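Local coordinates for protein cytosolic phospholipase A2 delta (Homo sapiens, PDB 5IZ5) that hydrolyses glycerophospholipids at the sn-2 position in a calcium-dependent manner, with a preference for linoleic acid, after its C2 domain associates with membranes, at residues 28-33 against 80-85; 32-37 against 137-142; 121-126 against 141-146. The protein carries 3 engineered substitutions. One frame throughout, in Å; residues are numbered along the deposited sequence.

Interaction 1: residues 28-33 against 80-85; sequences LTVRVL and FRFLIQ
Leu28 and Val30 pair with Phe82 and Phe80 as neighbouring antiparallel strands of the C2-domain beta sandwich, their short axes running at 152° to each other. Two complete hydrogen-bonded pairs join them. Leu28 N reaches Phe82 O at 2.8 Å, and Val30 N reaches Phe80 O at 2.7 Å; the return bonds run from Phe82 N to Leu28 O and from Phe80 N to Val30 O. Between these pairs Thr29 and Arg81 form the non-hydrogen-bonded pair, where Thr29 CA and Arg81 CA each turn a C-H to a carbonyl oxygen of the other strand.

Phe80 lies on the inner face. Its CB stands 4.1 Å from Val30 O, and CG lies anti to the carbonyl carbon (chi1 -54°), beside the backbone N. From there CD2 passes 3.9 Å from the same Val30 O, which sits at the ring edge, and CE2 goes on to Val32 CG2 at 4.4 Å. The ring also meets Phe63, and the side chain touches Leu53 of strand 49-55 in the other sheet, so this face belongs to the sandwich core.

Phe82 shares that face, its own edge receiving a methyl of Val30, with Val30 CG2 4.1 Å from Phe82 CE2. Farther along, Leu28 CB rests 3.7 Å from Ile84 CG1. Thr29 and Arg81 project from the reverse face, where their side chains cross obliquely: Thr29 CG2 lies 3.9 Å from Arg81 CG, methyl against methylene.

Interaction 2: residues 32-37 against 137-142; sequences VLEARN and ELDVEF
Val32 faces Val140 and Leu138 where strand 21-36 of the C2-domain sandwich runs antiparallel to strand 137-146, and a classic beta bulge interrupts the pairing just beyond it. On the buried face Val32 CG1 lies 4.3 Å from Leu138 CD2, a loose apolar contact.

The bulge consists of Leu33 and Glu34, both set against Asp139. Leu33 N donates to Asp139 O at 3.0 Å, while Glu34 O accepts from Asp139 N at 2.8 Å, so one residue engages two. The extra residue turns Leu33 over Glu141: the two side chains cross at about a right angle, with Leu33 CD2 3.5 Å from Glu141 OE2. Glu34 lies side by side with Asp139, both pointing the same way, a pair of like charges. Ala35 returns to the buried face opposite Leu138, close to Ile96, and its CA-H points to Glu137 O. Its side chain is about 12 Å from that of Asp98, a predicted calcium ligand.

Arg36 restores regular pairing through backbone bonds to and from Glu137, and its guanidinium lies amid three carboxylates. The chain bends at chi3 (-65°), turning NE back toward the partner strand. NH1 meets Glu34 OE2 at 2.9 Å and Asp139 OD2 at 2.9 Å, while NH2 takes Asp139 OD1, so Asp139 is gripped end-on by two nitrogens; Asp139 OD1 is also bonded by Thr127 OG1. Both nitrogens approach Asp139 from above the carboxylate plane. The Glu137 carboxylate stands almost upright to the guanidinium, their planes 87° apart, and its OE1 takes a straight bond from Arg36 NH2 at 2.7 Å and a weak one from NE.

Interaction 3: residues 121-126 against 141-146; sequences GKLLRK and EFLMEE
Leu124 and Phe142 form the hydrogen-bonded pair at the open end of the beta hairpin made by strands 124-129 and 137-146, part of the C2-domain sandwich. Of the backbone bonds, Leu124 N to Phe142 O and Phe142 N to Leu124 O are both 2.9 Å long. Before Leu124 the chain leaves the strand, and Gly121 N makes a separate straight bond to Met144 O at 2.9 Å. In the interval a water takes over: it accepts from Met144 N at 2.6 Å and gives a weak bond to Lys122 O.

The ionic contact joins Arg125 and Glu141, which lie side by side and point the same way. Arg125 NE donates to Glu141 OE1 at 3.2 Å, meeting it on the syn side but 30° out of the carboxylate plane. CG of Glu141 is nearly eclipsed with the backbone N (chi1 25°), a strained setting from which the extended chain runs alongside Arg125. An alanine in place of Glu141 would remove the carboxylate, and the Arg125 guanidinium would probably be left without this anionic mate and set free to turn.

Apolar groups fill in around these bonds. Leu123 CD2 sits over one face of the Arg125 guanidinium, toward its rim, and is 3.5 Å from Glu141 OE1. Leu143 CD1 packs on the backbone, 3.8 Å from Gly121 O. On the inner face Lys126 CB touches the edge of Phe142 at CE2, 4.0 Å away, while its NZ is paired with Glu117. The Leu123 methyl would probably keep some water from one side of the ion pair, though the exposed setting of Arg125 suggests that solvent still weakens the attraction.

Overall arrangement
The three contacts lie in one sheet of the C2 domain. Strand 21-36 takes part in interactions 1 and 2, strand 137-146 in interactions 2 and 3, giving the order 75-85, 21-36, 137-146, 124-129. Direct backbone bonds between Arg31 and Glu141, and between Thr29 and Leu143, tie interaction 1 to interaction 3. Interaction 1 is mostly buried, regular in its pairing and dominated by aromatic and aliphatic groups. Interaction 2 is partly buried: apolar on its inner face, it carries a charged network on the other, beside a bulge. Interaction 3, at the surface, has fewer strand bonds, a bridging water and a single ion pair.

Interaction 1: residues 28-33 against 80-85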
loop_
_atom_site.group_PDB
_atom_site.type_symbol
_atom_site.label_atom_id
_atom_site.label_comp_id
_atom_site.label_asym_id
_atom_site.label_seq_id
_atom_site.Cartn_x
_atom_site.Cartn_y
_atom_site.Cartn_z
ATOM N N LEU B 28 -2.869 -1.965 35.094
ATOM C CA LEU B 28 -1.424 -2.123 35.316
ATOM C C LEU B 28 -0.859 -0.950 36.118
ATOM O O LEU B 28 -1.016 0.206 35.727
ATOM C CB LEU B 28 -0.665 -2.237 33.984
ATOM C CG LEU B 28 0.857 -2.453 34.080
ATOM C CD1 LEU B 28 1.179 -3.784 34.747
ATOM C CD2 LEU B 28 1.522 -2.372 32.708
ATOM N N THR B 29 -0.190 -1.251 37.229
ATOM C CA THR B 29 0.577 -0.229 37.953
ATOM C C THR B 29 2.060 -0.417 37.628
ATOM O O THR B 29 2.619 -1.500 37.827
ATOM C CB THR B 29 0.344 -0.237 39.483
ATOM O OG1 THR B 29 1.145 -1.250 40.104
ATOM C CG2 THR B 29 -1.118 -0.477 39.817
ATOM N N VAL B 30 2.681 0.636 37.100
ATOM C CA VAL B 30 4.103 0.622 36.766
ATOM C C VAL B 30 4.811 1.535 37.754
ATOM O O VAL B 30 4.599 2.751 37.735
ATOM C CB VAL B 30 4.352 1.124 35.327
ATOM C CG1 VAL B 30 5.836 1.051 34.971
ATOM C CG2 VAL B 30 3.529 0.315 34.334
ATOM N N ARG B 31 5.640 0.952 38.618
ATOM C CA ARG B 31 6.380 1.733 39.615
ATOM C C ARG B 31 7.836 1.905 39.193
ATOM O O ARG B 31 8.624 0.961 39.256
ATOM C CB ARG B 31 6.298 1.079 40.997
ATOM C CG ARG B 31 6.874 1.935 42.121
ATOM C CD ARG B 31 6.602 1.343 43.500
ATOM N NE ARG B 31 5.209 1.516 43.920
ATOM C CZ ARG B 31 4.677 2.659 44.356
ATOM N NH1 ARG B 31 5.406 3.770 44.431
ATOM N NH2 ARG B 31 3.396 2.698 44.712
ATOM N N VAL B 32 8.177 3.121 38.770
ATOM C CA VAL B 32 9.539 3.465 38.364
ATOM C C VAL B 32 10.341 3.750 39.630
ATOM O O VAL B 32 10.109 4.750 40.304
ATOM C CB VAL B 32 9.551 4.703 37.435
ATOM C CG1 VAL B 32 10.972 5.076 37.022
ATOM C CG2 VAL B 32 8.697 4.448 36.202
ATOM N N LEU B 33 11.279 2.865 39.956
ATOM C CA LEU B 33 12.020 2.966 41.212
ATOM C C LEU B 33 13.251 3.862 41.088
ATOM O O LEU B 33 13.281 4.969 41.633
ATOM C CB LEU B 33 12.430 1.571 41.702
ATOM C CG LEU B 33 11.281 0.621 42.043
ATOM C CD1 LEU B 33 11.809 -0.791 42.241
ATOM C CD2 LEU B 33 10.541 1.104 43.281
ATOM N N PHE B 80 2.630 4.766 38.167
ATOM C CA PHE B 80 1.664 5.208 37.164
ATOM C C PHE B 80 0.740 4.042 36.792
ATOM O O PHE B 80 1.125 2.874 36.903
ATOM C CB PHE B 80 2.400 5.737 35.927
ATOM C CG PHE B 80 3.409 6.819 36.227
ATOM C CD1 PHE B 80 3.051 8.158 36.164
ATOM C CD2 PHE B 80 4.720 6.497 36.559
ATOM C CE1 PHE B 80 3.977 9.157 36.431
ATOM C CE2 PHE B 80 5.651 7.491 36.830
ATOM C CZ PHE B 80 5.278 8.824 36.764
ATOM N N ARG B 81 -0.474 4.366 36.349
ATOM C CA ARG B 81 -1.516 3.363 36.099
ATOM C C ARG B 81 -2.092 3.417 34.690
ATOM O O ARG B 81 -2.469 4.487 34.213
ATOM C CB ARG B 81 -2.647 3.536 37.108
ATOM C CG ARG B 81 -2.333 2.921 38.453
ATOM C CD ARG B 81 -3.224 3.511 39.546
ATOM N NE ARG B 81 -2.475 4.301 40.522
ATOM C CZ ARG B 81 -2.251 5.616 40.456
ATOM N NH1 ARG B 81 -2.708 6.352 39.445
ATOM N NH2 ARG B 81 -1.554 6.204 41.422
ATOM N N PHE B 82 -2.151 2.248 34.046
ATOM C CA PHE B 82 -2.749 2.077 32.724
ATOM C C PHE B 82 -3.908 1.077 32.759
ATOM O O PHE B 82 -3.862 0.097 33.496
ATOM C CB PHE B 82 -1.714 1.493 31.758
ATOM C CG PHE B 82 -0.525 2.389 31.478
ATOM C CD1 PHE B 82 -0.546 3.268 30.407
ATOM C CD2 PHE B 82 0.636 2.307 32.240
ATOM C CE1 PHE B 82 0.549 4.071 30.116
ATOM C CE2 PHE B 82 1.742 3.111 31.956
ATOM C CZ PHE B 82 1.698 3.993 30.890
ATOM N N LEU B 83 -4.928 1.297 31.935
ATOM C CA LEU B 83 -5.892 0.241 31.622
ATOM C C LEU B 83 -5.357 -0.575 30.433
ATOM O O LEU B 83 -5.021 -0.015 29.390
ATOM C CB LEU B 83 -7.282 0.817 31.336
ATOM C CG LEU B 83 -8.455 -0.017 31.904
ATOM C CD1 LEU B 83 -8.322 -0.232 33.410
ATOM C CD2 LEU B 83 -9.807 0.615 31.598
ATOM N N ILE B 84 -5.261 -1.893 30.616
ATOM C CA ILE B 84 -4.644 -2.800 29.650
ATOM C C ILE B 84 -5.667 -3.794 29.081
ATOM O O ILE B 84 -6.344 -4.504 29.829
ATOM C CB ILE B 84 -3.491 -3.586 30.322
ATOM C CG1 ILE B 84 -2.367 -2.631 30.767
ATOM C CG2 ILE B 84 -2.950 -4.682 29.408
ATOM C CD1 ILE B 84 -1.754 -1.792 29.664
ATOM N N GLN B 85 -5.772 -3.833 27.756
ATOM C CA GLN B 85 -6.598 -4.815 27.044
ATOM C C GLN B 85 -5.733 -6.023 26.701
ATOM O O GLN B 85 -4.794 -5.926 25.914
ATOM C CB GLN B 85 -7.194 -4.187 25.778
ATOM C CG GLN B 85 -7.968 -5.115 24.857
ATOM C CD GLN B 85 -8.989 -5.964 25.585
ATOM O OE1 GLN B 85 -8.794 -7.162 25.763
ATOM N NE2 GLN B 85 -10.085 -5.347 26.007
#

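Interaction 2: residues 32-37 against 137-142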
loop_
_atom_site.group_PDB
_atom_site.type_symbol
_atom_site.label_atom_id
_atom_site.label_comp_id
_atom_site.label_asym_id
_atom_site.label_seq_id
_atom_site.Cartn_x
_atom_site.Cartn_y
_atom_site.Cartn_z
ATOM N N VAL B 32 8.177 3.121 38.770
ATOM C CA VAL B 32 9.539 3.465 38.364
ATOM C C VAL B 32 10.341 3.750 39.630
ATOM O O VAL B 32 10.109 4.750 40.304
ATOM C CB VAL B 32 9.551 4.703 37.435
ATOM C CG1 VAL B 32 10.972 5.076 37.022
ATOM C CG2 VAL B 32 8.697 4.448 36.202
ATOM N N LEU B 33 11.279 2.865 39.956
ATOM C CA LEU B 33 12.020 2.966 41.212
ATOM C C LEU B 33 13.251 3.862 41.088
ATOM O O LEU B 33 13.281 4.969 41.633
ATOM C CB LEU B 33 12.430 1.571 41.702
ATOM C CG LEU B 33 11.281 0.621 42.043
ATOM C CD1 LEU B 33 11.809 -0.791 42.241
ATOM C CD2 LEU B 33 10.541 1.104 43.281
ATOM N N GLU B 34 14.256 3.383 40.363
ATOM C CA GLU B 34 15.540 4.066 40.276
ATOM C C GLU B 34 16.335 3.582 39.077
ATOM O O GLU B 34 16.006 2.556 38.476
ATOM C CB GLU B 34 16.355 3.821 41.549
ATOM C CG GLU B 34 16.762 2.369 41.761
ATOM C CD GLU B 34 17.624 2.178 42.993
ATOM O OE1 GLU B 34 17.157 2.502 44.102
ATOM O OE2 GLU B 34 18.767 1.694 42.854
ATOM N N ALA B 35 17.386 4.327 38.745
ATOM C CA ALA B 35 18.324 3.933 37.705
ATOM C C ALA B 35 19.756 4.105 38.204
ATOM O O ALA B 35 20.001 4.842 39.162
ATOM C CB ALA B 35 18.096 4.751 36.443
ATOM N N ARG B 36 20.693 3.419 37.553
ATOM C CA ARG B 36 22.101 3.452 37.948
ATOM C C ARG B 36 23.032 3.561 36.745
ATOM O O ARG B 36 22.732 3.048 35.664
ATOM C CB ARG B 36 22.460 2.185 38.725
ATOM C CG ARG B 36 21.784 2.046 40.079
ATOM C CD ARG B 36 22.075 0.685 40.692
ATOM N NE ARG B 36 21.482 -0.399 39.905
ATOM C CZ ARG B 36 20.250 -0.882 40.063
ATOM N NH1 ARG B 36 19.436 -0.393 40.995
ATOM N NH2 ARG B 36 19.826 -1.869 39.280
ATOM N N ASN B 37 24.164 4.230 36.957
ATOM C CA ASN B 37 25.250 4.319 35.979
ATOM C C ASN B 37 24.881 5.083 34.710
ATOM O O ASN B 37 25.337 4.735 33.626
ATOM C CB ASN B 37 25.772 2.919 35.615
ATOM C CG ASN B 37 25.999 2.045 36.835
ATOM O OD1 ASN B 37 26.591 2.481 37.818
ATOM N ND2 ASN B 37 25.529 0.805 36.776
ATOM N N GLU B 137 21.340 0.715 34.230
ATOM C CA GLU B 137 20.234 -0.139 34.702
ATOM C C GLU B 137 19.035 0.659 35.198
ATOM O O GLU B 137 19.204 1.712 35.806
ATOM C CB GLU B 137 20.704 -1.065 35.827
ATOM C CG GLU B 137 21.797 -2.035 35.410
ATOM C CD GLU B 137 22.172 -3.031 36.494
ATOM O OE1 GLU B 137 21.624 -2.960 37.618
ATOM O OE2 GLU B 137 23.025 -3.896 36.217
ATOM N N LEU B 138 17.833 0.131 34.946
ATOM C CA LEU B 138 16.574 0.739 35.392
ATOM C C LEU B 138 15.748 -0.287 36.176
ATOM O O LEU B 138 15.405 -1.347 35.644
ATOM C CB LEU B 138 15.761 1.216 34.179
ATOM C CG LEU B 138 14.717 2.343 34.309
ATOM C CD1 LEU B 138 13.562 2.112 33.342
ATOM C CD2 LEU B 138 14.168 2.530 35.715
ATOM N N ASP B 139 15.424 0.030 37.428
ATOM C CA ASP B 139 14.573 -0.839 38.254
ATOM C C ASP B 139 13.119 -0.398 38.204
ATOM O O ASP B 139 12.801 0.757 38.493
ATOM C CB ASP B 139 15.037 -0.842 39.711
ATOM C CG ASP B 139 16.311 -1.630 39.920
ATOM O OD1 ASP B 139 16.785 -2.300 38.972
ATOM O OD2 ASP B 139 16.841 -1.574 41.048
ATOM N N VAL B 140 12.244 -1.332 37.841
ATOM C CA VAL B 140 10.810 -1.077 37.740
ATOM C C VAL B 140 10.053 -2.255 38.340
ATOM O O VAL B 140 10.533 -3.391 38.294
ATOM C CB VAL B 140 10.374 -0.912 36.266
ATOM C CG1 VAL B 140 8.916 -0.475 36.171
ATOM C CG2 VAL B 140 11.272 0.088 35.547
ATOM N N GLU B 141 8.874 -1.989 38.896
ATOM C CA GLU B 141 7.969 -3.072 39.302
ATOM C C GLU B 141 6.588 -2.944 38.682
ATOM O O GLU B 141 6.048 -1.841 38.550
ATOM C CB GLU B 141 7.899 -3.274 40.816
ATOM C CG GLU B 141 8.232 -2.089 41.700
ATOM C CD GLU B 141 8.312 -2.470 43.171
ATOM O OE1 GLU B 141 8.341 -3.678 43.488
ATOM O OE2 GLU B 141 8.344 -1.554 44.018
ATOM N N PHE B 142 6.035 -4.097 38.307
ATOM C CA PHE B 142 4.756 -4.176 37.617
ATOM C C PHE B 142 3.752 -4.972 38.433
ATOM O O PHE B 142 4.063 -6.060 38.914
ATOM C CB PHE B 142 4.929 -4.875 36.267
ATOM C CG PHE B 142 5.875 -4.177 35.340
ATOM C CD1 PHE B 142 5.416 -3.185 34.490
ATOM C CD2 PHE B 142 7.225 -4.515 35.315
ATOM C CE1 PHE B 142 6.292 -2.544 33.630
ATOM C CE2 PHE B 142 8.105 -3.877 34.460
ATOM C CZ PHE B 142 7.638 -2.890 33.615
#

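Interaction 3: residues 121-126 against 141-146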
loop_
_atom_site.group_PDB
_atom_site.type_symbol
_atom_site.label_atom_id
_atom_site.label_comp_id
_atom_site.label_asym_id
_atom_site.label_seq_id
_atom_site.Cartn_x
_atom_site.Cartn_y
_atom_site.Cartn_z
ATOM N N GLY B 121 -2.009 -10.546 39.470
ATOM C CA GLY B 121 -1.804 -10.938 40.862
ATOM C C GLY B 121 -0.351 -10.989 41.306
ATOM O O GLY B 121 -0.044 -10.636 42.442
ATOM N N LYS B 122 0.544 -11.429 40.421
ATOM C CA LYS B 122 1.960 -11.603 40.761
ATOM C C LYS B 122 2.791 -10.363 40.461
ATOM O O LYS B 122 3.030 -10.053 39.293
ATOM C CB LYS B 122 2.562 -12.754 39.946
ATOM C CG LYS B 122 2.084 -14.155 40.293
ATOM C CD LYS B 122 2.823 -15.176 39.433
ATOM C CE LYS B 122 2.056 -16.485 39.268
ATOM N NZ LYS B 122 2.973 -17.575 38.835
ATOM N N LEU B 123 3.269 -9.685 41.506
ATOM C CA LEU B 123 4.186 -8.563 41.333
ATOM C C LEU B 123 5.442 -9.034 40.608
ATOM O O LEU B 123 6.062 -10.019 41.010
ATOM C CB LEU B 123 4.587 -7.958 42.683
ATOM C CG LEU B 123 5.514 -6.733 42.600
ATOM C CD1 LEU B 123 4.711 -5.439 42.582
ATOM C CD2 LEU B 123 6.527 -6.706 43.734
ATOM N N LEU B 124 5.814 -8.324 39.549
ATOM C CA LEU B 124 7.010 -8.650 38.790
ATOM C C LEU B 124 8.038 -7.532 38.956
ATOM O O LEU B 124 7.771 -6.379 38.611
ATOM C CB LEU B 124 6.657 -8.852 37.314
ATOM C CG LEU B 124 7.750 -9.413 36.401
ATOM C CD1 LEU B 124 8.156 -10.821 36.813
ATOM C CD2 LEU B 124 7.271 -9.402 34.957
ATOM N N ARG B 125 9.196 -7.876 39.515
ATOM C CA ARG B 125 10.312 -6.939 39.644
ATOM C C ARG B 125 11.263 -7.116 38.477
ATOM O O ARG B 125 11.656 -8.236 38.151
ATOM C CB ARG B 125 11.038 -7.117 40.981
ATOM C CG ARG B 125 10.407 -6.314 42.108
ATOM C CD ARG B 125 10.872 -6.767 43.476
ATOM N NE ARG B 125 10.030 -6.187 44.529
ATOM C CZ ARG B 125 9.728 -6.781 45.683
ATOM N NH1 ARG B 125 10.168 -8.005 45.957
ATOM N NH2 ARG B 125 8.960 -6.150 46.569
ATOM N N LYS B 126 11.614 -6.000 37.843
ATOM C CA LYS B 126 12.427 -6.010 36.637
ATOM C C LYS B 126 13.598 -5.034 36.756
ATOM O O LYS B 126 13.440 -3.915 37.245
ATOM C CB LYS B 126 11.554 -5.651 35.428
ATOM C CG LYS B 126 10.907 -6.849 34.743
ATOM C CD LYS B 126 11.811 -7.385 33.645
ATOM C CE LYS B 126 11.419 -8.787 33.229
ATOM N NZ LYS B 126 12.028 -9.158 31.924
ATOM N N GLU B 141 8.874 -1.989 38.896
ATOM C CA GLU B 141 7.969 -3.072 39.302
ATOM C C GLU B 141 6.588 -2.944 38.682
ATOM O O GLU B 141 6.048 -1.841 38.550
ATOM C CB GLU B 141 7.899 -3.274 40.816
ATOM C CG GLU B 141 8.232 -2.089 41.700
ATOM C CD GLU B 141 8.312 -2.470 43.171
ATOM O OE1 GLU B 141 8.341 -3.678 43.488
ATOM O OE2 GLU B 141 8.344 -1.554 44.018
ATOM N N PHE B 142 6.035 -4.097 38.307
ATOM C CA PHE B 142 4.756 -4.176 37.617
ATOM C C PHE B 142 3.752 -4.972 38.433
ATOM O O PHE B 142 4.063 -6.060 38.914
ATOM C CB PHE B 142 4.929 -4.875 36.267
ATOM C CG PHE B 142 5.875 -4.177 35.340
ATOM C CD1 PHE B 142 5.416 -3.185 34.490
ATOM C CD2 PHE B 142 7.225 -4.515 35.315
ATOM C CE1 PHE B 142 6.292 -2.544 33.630
ATOM C CE2 PHE B 142 8.105 -3.877 34.460
ATOM C CZ PHE B 142 7.638 -2.890 33.615
ATOM N N LEU B 143 2.544 -4.434 38.580
ATOM C CA LEU B 143 1.449 -5.193 39.171
ATOM C C LEU B 143 0.205 -5.074 38.310
ATOM O O LEU B 143 -0.291 -3.973 38.052
ATOM C CB LEU B 143 1.134 -4.727 40.592
ATOM C CG LEU B 143 0.049 -5.569 41.285
ATOM C CD1 LEU B 143 0.579 -6.930 41.728
ATOM C CD2 LEU B 143 -0.565 -4.818 42.461
ATOM N N MET B 144 -0.292 -6.228 37.881
ATOM C CA MET B 144 -1.497 -6.307 37.088
ATOM C C MET B 144 -2.633 -6.791 37.973
ATOM O O MET B 144 -2.516 -7.827 38.631
ATOM C CB MET B 144 -1.284 -7.279 35.938
ATOM C CG MET B 144 -2.402 -7.265 34.910
ATOM S SD MET B 144 -2.240 -5.900 33.742
ATOM C CE MET B 144 -0.913 -6.486 32.676
ATOM N N GLU B 145 -3.729 -6.038 37.978
ATOM C CA GLU B 145 -4.868 -6.336 38.818
ATOM C C GLU B 145 -6.162 -6.287 38.045
ATOM O O GLU B 145 -6.287 -5.522 37.090
ATOM C CB GLU B 145 -4.962 -5.317 39.934
ATOM C CG GLU B 145 -3.958 -5.509 41.048
ATOM C CD GLU B 145 -4.216 -4.591 42.228
ATOM O OE1 GLU B 145 -4.738 -3.475 42.026
ATOM O OE2 GLU B 145 -3.901 -4.990 43.368
ATOM N N GLU B 146 -7.129 -7.073 38.513
ATOM C CA GLU B 146 -8.460 -7.146 37.936
ATOM C C GLU B 146 -9.216 -5.861 38.237
ATOM O O GLU B 146 -8.928 -5.180 39.217
ATOM C CB GLU B 146 -9.194 -8.352 38.529
ATOM C CG GLU B 146 -10.536 -8.688 37.914
ATOM C CD GLU B 146 -11.053 -10.058 38.335
ATOM O OE1 GLU B 146 -12.220 -10.364 38.026
ATOM O OE2 GLU B 146 -10.304 -10.836 38.968
HETATM O O HOH W 1 0.767 -8.493 38.520
#